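PDB 2PFE: alkaline serine protease from Thermobifida fusca, which probably cleaves peptide bonds within protein chains as a serine endopeptidase of the chymotrypsin-like S1 family, this chain being its protease domain. Local coordinates for residues T28-A33 and G61-T66; N76-G81 and S100-G105. All coordinates share one frame; numbering follows the deposited sequence.

Contact 1 (T28-A33 and G61-T66); sequences TGFATA and GWVRIT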
ATOM      1  N   THR A  28       7.126  -2.293  15.211  1.00  6.13           N
ATOM      2  CA  THR A  28       7.364  -1.923  13.822  1.00  5.94           C
ATOM      3  C   THR A  28       6.528  -2.798  12.899  1.00  5.65           C
ATOM      4  O   THR A  28       6.061  -3.871  13.285  1.00  5.66           O
ATOM      5  CB  THR A  28       8.847  -2.056  13.446  1.00  6.35           C
ATOM      6  OG1 THR A  28       9.253  -3.419  13.633  1.00  7.80           O
ATOM      7  CG2 THR A  28       9.702  -1.132  14.314  1.00  7.56           C
ATOM      8  N   GLY A  29       6.356  -2.343  11.670  1.00  4.55           N
ATOM      9  CA  GLY A  29       5.534  -3.086  10.733  1.00  4.70           C
ATOM     10  C   GLY A  29       5.408  -2.361   9.430  1.00  4.38           C
ATOM     11  O   GLY A  29       6.244  -1.536   9.088  1.00  4.70           O
ATOM     12  N   PHE A  30       4.361  -2.668   8.686  1.00  4.24           N
ATOM     13  CA  PHE A  30       4.152  -1.946   7.460  1.00  3.61           C
ATOM     14  C   PHE A  30       2.666  -1.776   7.191  1.00  3.81           C
ATOM     15  O   PHE A  30       1.864  -2.651   7.523  1.00  4.56           O
ATOM     16  CB  PHE A  30       4.887  -2.615   6.287  1.00  4.06           C
ATOM     17  CG  PHE A  30       4.494  -4.049   6.029  1.00  3.14           C
ATOM     18  CD1 PHE A  30       3.412  -4.346   5.199  1.00  2.99           C
ATOM     19  CD2 PHE A  30       5.235  -5.113   6.558  1.00  3.07           C
ATOM     20  CE1 PHE A  30       3.059  -5.683   4.921  1.00  4.60           C
ATOM     21  CE2 PHE A  30       4.881  -6.448   6.280  1.00  3.03           C
ATOM     22  CZ  PHE A  30       3.799  -6.725   5.471  1.00  5.04           C
ATOM     23  N   ALA A  31       2.305  -0.627   6.633  1.00  3.11           N
ATOM     24  CA  ALA A  31       0.958  -0.389   6.119  1.00  3.48           C
ATOM     25  C   ALA A  31       0.721  -1.218   4.867  1.00  3.52           C
ATOM     26  O   ALA A  31       1.637  -1.484   4.077  1.00  4.47           O
ATOM     27  CB  ALA A  31       0.753   1.090   5.803  1.00  3.20           C
ATOM     28  N   THR A  32      -0.553  -1.550   4.672  1.00  3.71           N
ATOM     29  CA  THR A  32      -0.978  -2.366   3.560  1.00  4.08           C
ATOM     30  C   THR A  32      -2.476  -2.155   3.341  1.00  4.28           C
ATOM     31  O   THR A  32      -3.090  -1.327   4.028  1.00  3.50           O
ATOM     32  CB  THR A  32      -0.620  -3.866   3.772  1.00  4.97           C
ATOM     33  OG1 THR A  32      -0.932  -4.588   2.577  1.00  4.18           O
ATOM     34  CG2 THR A  32      -1.353  -4.486   4.971  1.00  5.59           C
ATOM     35  N   ALA A  33      -3.053  -2.898   2.394  1.00  4.20           N
ATOM     36  CA  ALA A  33      -4.479  -2.889   2.145  1.00  4.89           C
ATOM     37  C   ALA A  33      -5.178  -3.791   3.165  1.00  4.51           C
ATOM     38  O   ALA A  33      -4.697  -4.894   3.480  1.00  4.68           O
ATOM     39  CB  ALA A  33      -4.760  -3.391   0.721  1.00  5.21           C
ATOM     40  N   GLY A  61      -4.944  -1.395   6.436  1.00  3.52           N
ATOM     41  CA  GLY A  61      -4.436  -2.397   7.357  1.00  3.48           C
ATOM     42  C   GLY A  61      -2.983  -2.155   7.656  1.00  3.58           C
ATOM     43  O   GLY A  61      -2.322  -1.325   6.994  1.00  3.68           O
ATOM     44  N   TRP A  62      -2.484  -2.869   8.650  1.00  4.19           N
ATOM     45  CA  TRP A  62      -1.056  -2.934   8.852  1.00  3.89           C
ATOM     46  C   TRP A  62      -0.648  -4.266   9.451  1.00  4.13           C
ATOM     47  O   TRP A  62      -1.455  -4.955  10.088  1.00  4.12           O
ATOM     48  CB  TRP A  62      -0.532  -1.735   9.668  1.00  5.00           C
ATOM     49  CG  TRP A  62      -0.744  -1.807  11.135  1.00  4.53           C
ATOM     50  CD1 TRP A  62      -1.920  -1.632  11.807  1.00  5.45           C
ATOM     51  CD2 TRP A  62       0.266  -2.022  12.134  1.00  4.63           C
ATOM     52  NE1 TRP A  62      -1.707  -1.740  13.164  1.00  5.68           N
ATOM     53  CE2 TRP A  62      -0.379  -1.965  13.394  1.00  5.33           C
ATOM     54  CE3 TRP A  62       1.646  -2.249  12.088  1.00  6.64           C
ATOM     55  CZ2 TRP A  62       0.308  -2.158  14.604  1.00  5.66           C
ATOM     56  CZ3 TRP A  62       2.340  -2.435  13.300  1.00  5.33           C
ATOM     57  CH2 TRP A  62       1.663  -2.390  14.535  1.00  4.66           C
ATOM     58  N   VAL A  63       0.599  -4.629   9.165  1.00  4.02           N
ATOM     59  CA  VAL A  63       1.205  -5.879   9.604  1.00  3.96           C
ATOM     60  C   VAL A  63       2.313  -5.570  10.603  1.00  4.22           C
ATOM     61  O   VAL A  63       3.195  -4.771  10.309  1.00  4.07           O
ATOM     62  CB  VAL A  63       1.763  -6.669   8.390  1.00  3.49           C
ATOM     63  CG1 VAL A  63       2.635  -7.858   8.857  1.00  4.41           C
ATOM     64  CG2 VAL A  63       0.594  -7.143   7.504  1.00  4.06           C
ATOM     65  N   ARG A  64       2.247  -6.179  11.785  1.00  4.38           N
ATOM     66  CA  ARG A  64       3.346  -6.084  12.735  1.00  5.19           C
ATOM     67  C   ARG A  64       4.359  -7.171  12.426  1.00  4.88           C
ATOM     68  O   ARG A  64       4.017  -8.348  12.306  1.00  4.83           O
ATOM     69  CB  ARG A  64       2.855  -6.191  14.183  1.00  4.54           C
ATOM     70  CG  ARG A  64       3.911  -5.820  15.243  1.00  6.55           C
ATOM     71  CD  ARG A  64       3.390  -5.998  16.688  1.00  7.29           C
ATOM     72  NE  ARG A  64       1.936  -5.834  16.820  1.00 13.77           N
ATOM     73  CZ  ARG A  64       1.304  -4.797  17.382  1.00 15.08           C
ATOM     74  NH1 ARG A  64       1.971  -3.762  17.905  1.00 14.95           N
ATOM     75  NH2 ARG A  64      -0.023  -4.796  17.423  1.00 15.24           N
ATOM     76  N   ILE A  65       5.605  -6.754  12.287  1.00  5.22           N
ATOM     77  CA  ILE A  65       6.697  -7.685  11.967  1.00  5.18           C
ATOM     78  C   ILE A  65       7.468  -8.110  13.232  1.00  5.75           C
ATOM     79  O   ILE A  65       7.140  -7.666  14.337  1.00  5.86           O
ATOM     80  CB  ILE A  65       7.652  -7.084  10.910  1.00  5.50           C
ATOM     81  CG1 ILE A  65       8.267  -5.780  11.433  1.00  5.23           C
ATOM     82  CG2 ILE A  65       6.893  -6.824   9.606  1.00  5.07           C
ATOM     83  CD1 ILE A  65       9.457  -5.284  10.631  1.00  6.57           C
ATOM     84  N   THR A  66       8.471  -8.973  13.056  1.00  6.18           N
ATOM     85  CA  THR A  66       9.285  -9.470  14.168  1.00  6.97           C
ATOM     86  C   THR A  66      10.691  -8.889  14.056  1.00  6.98           C
ATOM     87  O   THR A  66      10.993  -8.142  13.119  1.00  6.88           O
ATOM     88  CB  THR A  66       9.341 -11.022  14.189  1.00  7.08           C
ATOM     89  OG1 THR A  66      10.171 -11.492  13.115  1.00  8.91           O
ATOM     90  CG2 THR A  66       7.940 -11.625  14.058  1.00  7.73           C
TER
HETATM   91  O   HOH W   1      11.709  -5.195  13.600  1.00 18.68           O
HETATM   92  O   HOH W   2       6.883  -5.066  16.291  1.00 19.04           O

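Contact 2 (N76-G81 and S100-G105); sequences NRYNGG and SGATTG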
ATOM      1  N   ASN A  76      10.632   0.293  -3.475  1.00  4.02           N
ATOM      2  CA  ASN A  76      11.313  -0.304  -4.622  1.00  4.44           C
ATOM      3  C   ASN A  76      10.896   0.405  -5.914  1.00  4.76           C
ATOM      4  O   ASN A  76       9.694   0.533  -6.215  1.00  5.08           O
ATOM      5  CB  ASN A  76      11.001  -1.799  -4.671  1.00  4.80           C
ATOM      6  CG  ASN A  76      11.919  -2.567  -5.600  1.00  5.17           C
ATOM      7  OD1 ASN A  76      12.548  -2.000  -6.497  1.00  7.11           O
ATOM      8  ND2 ASN A  76      11.968  -3.878  -5.410  1.00  5.65           N
ATOM      9  N   ARG A  77      11.901   0.887  -6.645  1.00  4.96           N
ATOM     10  CA  ARG A  77      11.685   1.629  -7.875  1.00  6.54           C
ATOM     11  C   ARG A  77      11.620   0.688  -9.080  1.00  6.99           C
ATOM     12  O   ARG A  77      11.206   1.082 -10.169  1.00  7.93           O
ATOM     13  CB  ARG A  77      12.788   2.697  -8.001  1.00  6.21           C
ATOM     14  CG  ARG A  77      12.839   3.502  -9.286  1.00  9.04           C
ATOM     15  CD  ARG A  77      11.529   4.254  -9.518  1.00  9.64           C
ATOM     16  NE  ARG A  77      11.600   5.128 -10.690  1.00 12.61           N
ATOM     17  CZ  ARG A  77      11.458   4.732 -11.953  1.00 14.31           C
ATOM     18  NH1 ARG A  77      11.253   3.455 -12.251  1.00 14.64           N
ATOM     19  NH2 ARG A  77      11.549   5.624 -12.932  1.00 16.29           N
ATOM     20  N   TYR A  78      12.026  -0.561  -8.863  1.00  7.94           N
ATOM     21  CA  TYR A  78      11.962  -1.636  -9.861  1.00  8.36           C
ATOM     22  C   TYR A  78      12.839  -1.432 -11.082  1.00  9.38           C
ATOM     23  O   TYR A  78      12.595  -1.997 -12.150  1.00 10.79           O
ATOM     24  CB  TYR A  78      10.513  -2.009 -10.211  1.00  7.50           C
ATOM     25  CG  TYR A  78       9.955  -2.916  -9.156  1.00  7.12           C
ATOM     26  CD1 TYR A  78       9.123  -2.425  -8.150  1.00  5.82           C
ATOM     27  CD2 TYR A  78      10.306  -4.264  -9.125  1.00  6.50           C
ATOM     28  CE1 TYR A  78       8.622  -3.269  -7.156  1.00  5.29           C
ATOM     29  CE2 TYR A  78       9.837  -5.113  -8.138  1.00  5.61           C
ATOM     30  CZ  TYR A  78       8.966  -4.620  -7.164  1.00  6.67           C
ATOM     31  OH  TYR A  78       8.519  -5.495  -6.204  1.00  6.41           O
ATOM     32  N   ASN A  79      13.891  -0.643 -10.897  1.00  9.78           N
ATOM     33  CA  ASN A  79      14.961  -0.532 -11.899  1.00  9.99           C
ATOM     34  C   ASN A  79      16.342  -0.840 -11.319  1.00 10.26           C
ATOM     35  O   ASN A  79      17.355  -0.428 -11.874  1.00 10.28           O
ATOM     36  CB  ASN A  79      14.959   0.860 -12.524  1.00 10.67           C
ATOM     37  CG  ASN A  79      15.166   1.954 -11.508  1.00  9.74           C
ATOM     38  OD1 ASN A  79      15.358   1.701 -10.308  1.00 12.17           O
ATOM     39  ND2 ASN A  79      15.104   3.192 -11.975  1.00 14.53           N
ATOM     40  N   GLY A  80      16.364  -1.557 -10.201  1.00  9.98           N
ATOM     41  CA  GLY A  80      17.615  -1.874  -9.514  1.00  9.53           C
ATOM     42  C   GLY A  80      17.741  -1.088  -8.220  1.00  8.96           C
ATOM     43  O   GLY A  80      18.532  -1.462  -7.338  1.00  9.57           O
ATOM     44  N   GLY A  81      16.947  -0.020  -8.086  1.00  7.91           N
ATOM     45  CA  GLY A  81      17.088   0.897  -6.961  1.00  7.06           C
ATOM     46  C   GLY A  81      15.815   1.248  -6.216  1.00  6.89           C
ATOM     47  O   GLY A  81      14.789   0.576  -6.357  1.00  6.53           O
ATOM     48  N   SER A 100       4.194   1.172  -6.656  1.00  4.65           N
ATOM     49  CA  SER A 100       5.124   0.054  -6.694  1.00  4.05           C
ATOM     50  C   SER A 100       4.449  -1.212  -6.201  1.00  3.59           C
ATOM     51  O   SER A 100       3.758  -1.190  -5.203  1.00  3.61           O
ATOM     52  CB  SER A 100       6.345   0.360  -5.822  1.00  4.35           C
ATOM     53  OG  SER A 100       7.307  -0.689  -5.855  1.00  4.56           O
ATOM     54  N   GLY A 101       4.662  -2.322  -6.905  1.00  3.20           N
ATOM     55  CA  GLY A 101       4.106  -3.601  -6.454  1.00  3.01           C
ATOM     56  C   GLY A 101       4.823  -4.796  -7.029  1.00  2.88           C
ATOM     57  O   GLY A 101       5.528  -4.686  -8.028  1.00  2.58           O
ATOM     58  N   ALA A 102       4.620  -5.941  -6.393  1.00  3.79           N
ATOM     59  CA  ALA A 102       5.424  -7.139  -6.673  1.00  4.42           C
ATOM     60  C   ALA A 102       5.185  -7.743  -8.041  1.00  4.67           C
ATOM     61  O   ALA A 102       6.055  -8.439  -8.577  1.00  6.09           O
ATOM     62  CB  ALA A 102       5.178  -8.194  -5.611  1.00  5.61           C
ATOM     63  N   THR A 103       4.007  -7.497  -8.603  1.00  3.91           N
ATOM     64  CA  THR A 103       3.658  -8.124  -9.871  1.00  4.34           C
ATOM     65  C   THR A 103       4.058  -7.280 -11.085  1.00  4.04           C
ATOM     66  O   THR A 103       4.625  -7.802 -12.054  1.00  5.53           O
ATOM     67  CB  THR A 103       2.176  -8.490  -9.926  1.00  4.18           C
ATOM     68  OG1 THR A 103       1.904  -9.408  -8.874  1.00  4.93           O
ATOM     69  CG2 THR A 103       1.823  -9.177 -11.226  1.00  5.51           C
ATOM     70  N   THR A 104       3.764  -5.980 -11.030  1.00  4.61           N
ATOM     71  CA  THR A 104       4.005  -5.122 -12.191  1.00  4.99           C
ATOM     72  C   THR A 104       5.123  -4.089 -12.024  1.00  5.48           C
ATOM     73  O   THR A 104       5.352  -3.293 -12.934  1.00  5.74           O
ATOM     74  CB  THR A 104       2.734  -4.409 -12.627  1.00  5.17           C
ATOM     75  OG1 THR A 104       2.273  -3.558 -11.569  1.00  4.71           O
ATOM     76  CG2 THR A 104       1.663  -5.425 -13.020  1.00  5.04           C
ATOM     77  N   GLY A 105       5.791  -4.093 -10.871  1.00  3.77           N
ATOM     78  CA  GLY A 105       6.861  -3.138 -10.611  1.00  4.32           C
ATOM     79  C   GLY A 105       6.361  -1.723 -10.387  1.00  4.13           C
ATOM     80  O   GLY A 105       5.412  -1.501  -9.629  1.00  4.42           O
TER

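Contact 1 (T28-A33 and G61-T66)
Val63 CB lies over one face of the Phe30 ring, 3.8 Å from its centroid and displaced toward the rim, a CH-pi contact to which both methyls of the branched valine add by flanking CZ. Phe30 CG stands in the crowded position between its own N and carbonyl carbon (chi1 58°), so the ring leans across to the neighbouring strand; Ile65 CG2 comes obliquely within 3.9 Å of CD2, and Tyr9 meets the ring edge-to-face. On the other side of the sheet the Trp62 indole, its CG likewise in the crowded position, has Gly29 CA and Thr28 O at its edge. Glycine suits position 29, because a side chain there would collide with Val63 O and Trp62 CZ3. Trp62 CH2 in turn sits 3.6 Å above one face of the Arg64 guanidinium, reached through a bend at chi3. Strands 28-32 and 61-65 run antiparallel (159°) as neighbours in the first beta-barrel of the chymotrypsin fold. Phe30 and Val63 form a hydrogen-bonded pair, Val63 N to Phe30 O being nearly straight (2.9 Å, 168°) and Phe30 N to Val63 O completing it. Ile65 N binds a lone pair of Thr28 O at 3.1 Å. Toward the other end Thr32 N reaches Gly61 O from above the carbonyl plane, and the return bond from Gly61 N is weak. Thr32 OG1, buried, is satisfied by Tyr9 OH. Beside Thr28, water 1 joins its OG1 to Thr66 O, 3.0 Å from the hydroxyl oxygen.

Contact 2 (N76-G81 and S100-G105)
With OG anti to its backbone N (chi1 -178°), Ser100 extends its hydroxyl straight across to the loop, while Tyr78 CG lies roughly anti to its own carbonyl carbon (chi1 -80°), which brings the ring to strand 100-101 and the turn beyond it. Ser100 OG donates to a lone pair of Asn76 O at 2.7 Å; serine suits the place because its short side chain carries a donor hydroxyl to the loop carbonyl, and the same oxygen lies in the plane of the tyrosine ring at its edge, 3.2 Å from CE1. One face of that ring rests on Gly105 CA, a CH-pi contact 3.6 Å from the centroid. Glycine suits both the positive phi (72°) and the close approach of the ring, since a side chain would crowd Tyr78 CB. Against the opposite face lies Asn76 ND2, 3.5 Å above the plane, so the phenol is sandwiched. Its OH passes Ala102 CA and bonds Gly6 O, while Asn76 ND2 is held by Asn7. Asn76 OD1 accepts from Tyr78 N at 2.8 Å, which fixes the carboxamide beneath the ring. The paired backbone bonds between Gly101 and Gly105 close a tight turn. This is an Asx turn packed by its aromatic residue against a beta-hairpin of the second barrel.

In the fold
Contact 1 is mostly buried and joins two adjacent strands of the first barrel through a ladder of backbone hydrogen bonds; contact 2 is only partly buried and sets a loop against the hairpin between strands 96-101 and 105-113 of the second. The two share no element, and their centres are 19 Å apart. Mostly apolar and aromatic side chains, with Thr32 and Arg64 among them, pack on the strand pair in 28-33 and 61-66, whereas a single aromatic ring and one serine hydroxyl serve 76-81 and 100-105. Each borders the catalytic region differently: Ala33 lies beside the predicted triad residues His35 and Asp59, while Thr103 and Thr104 bond Asp139, next to Ser140.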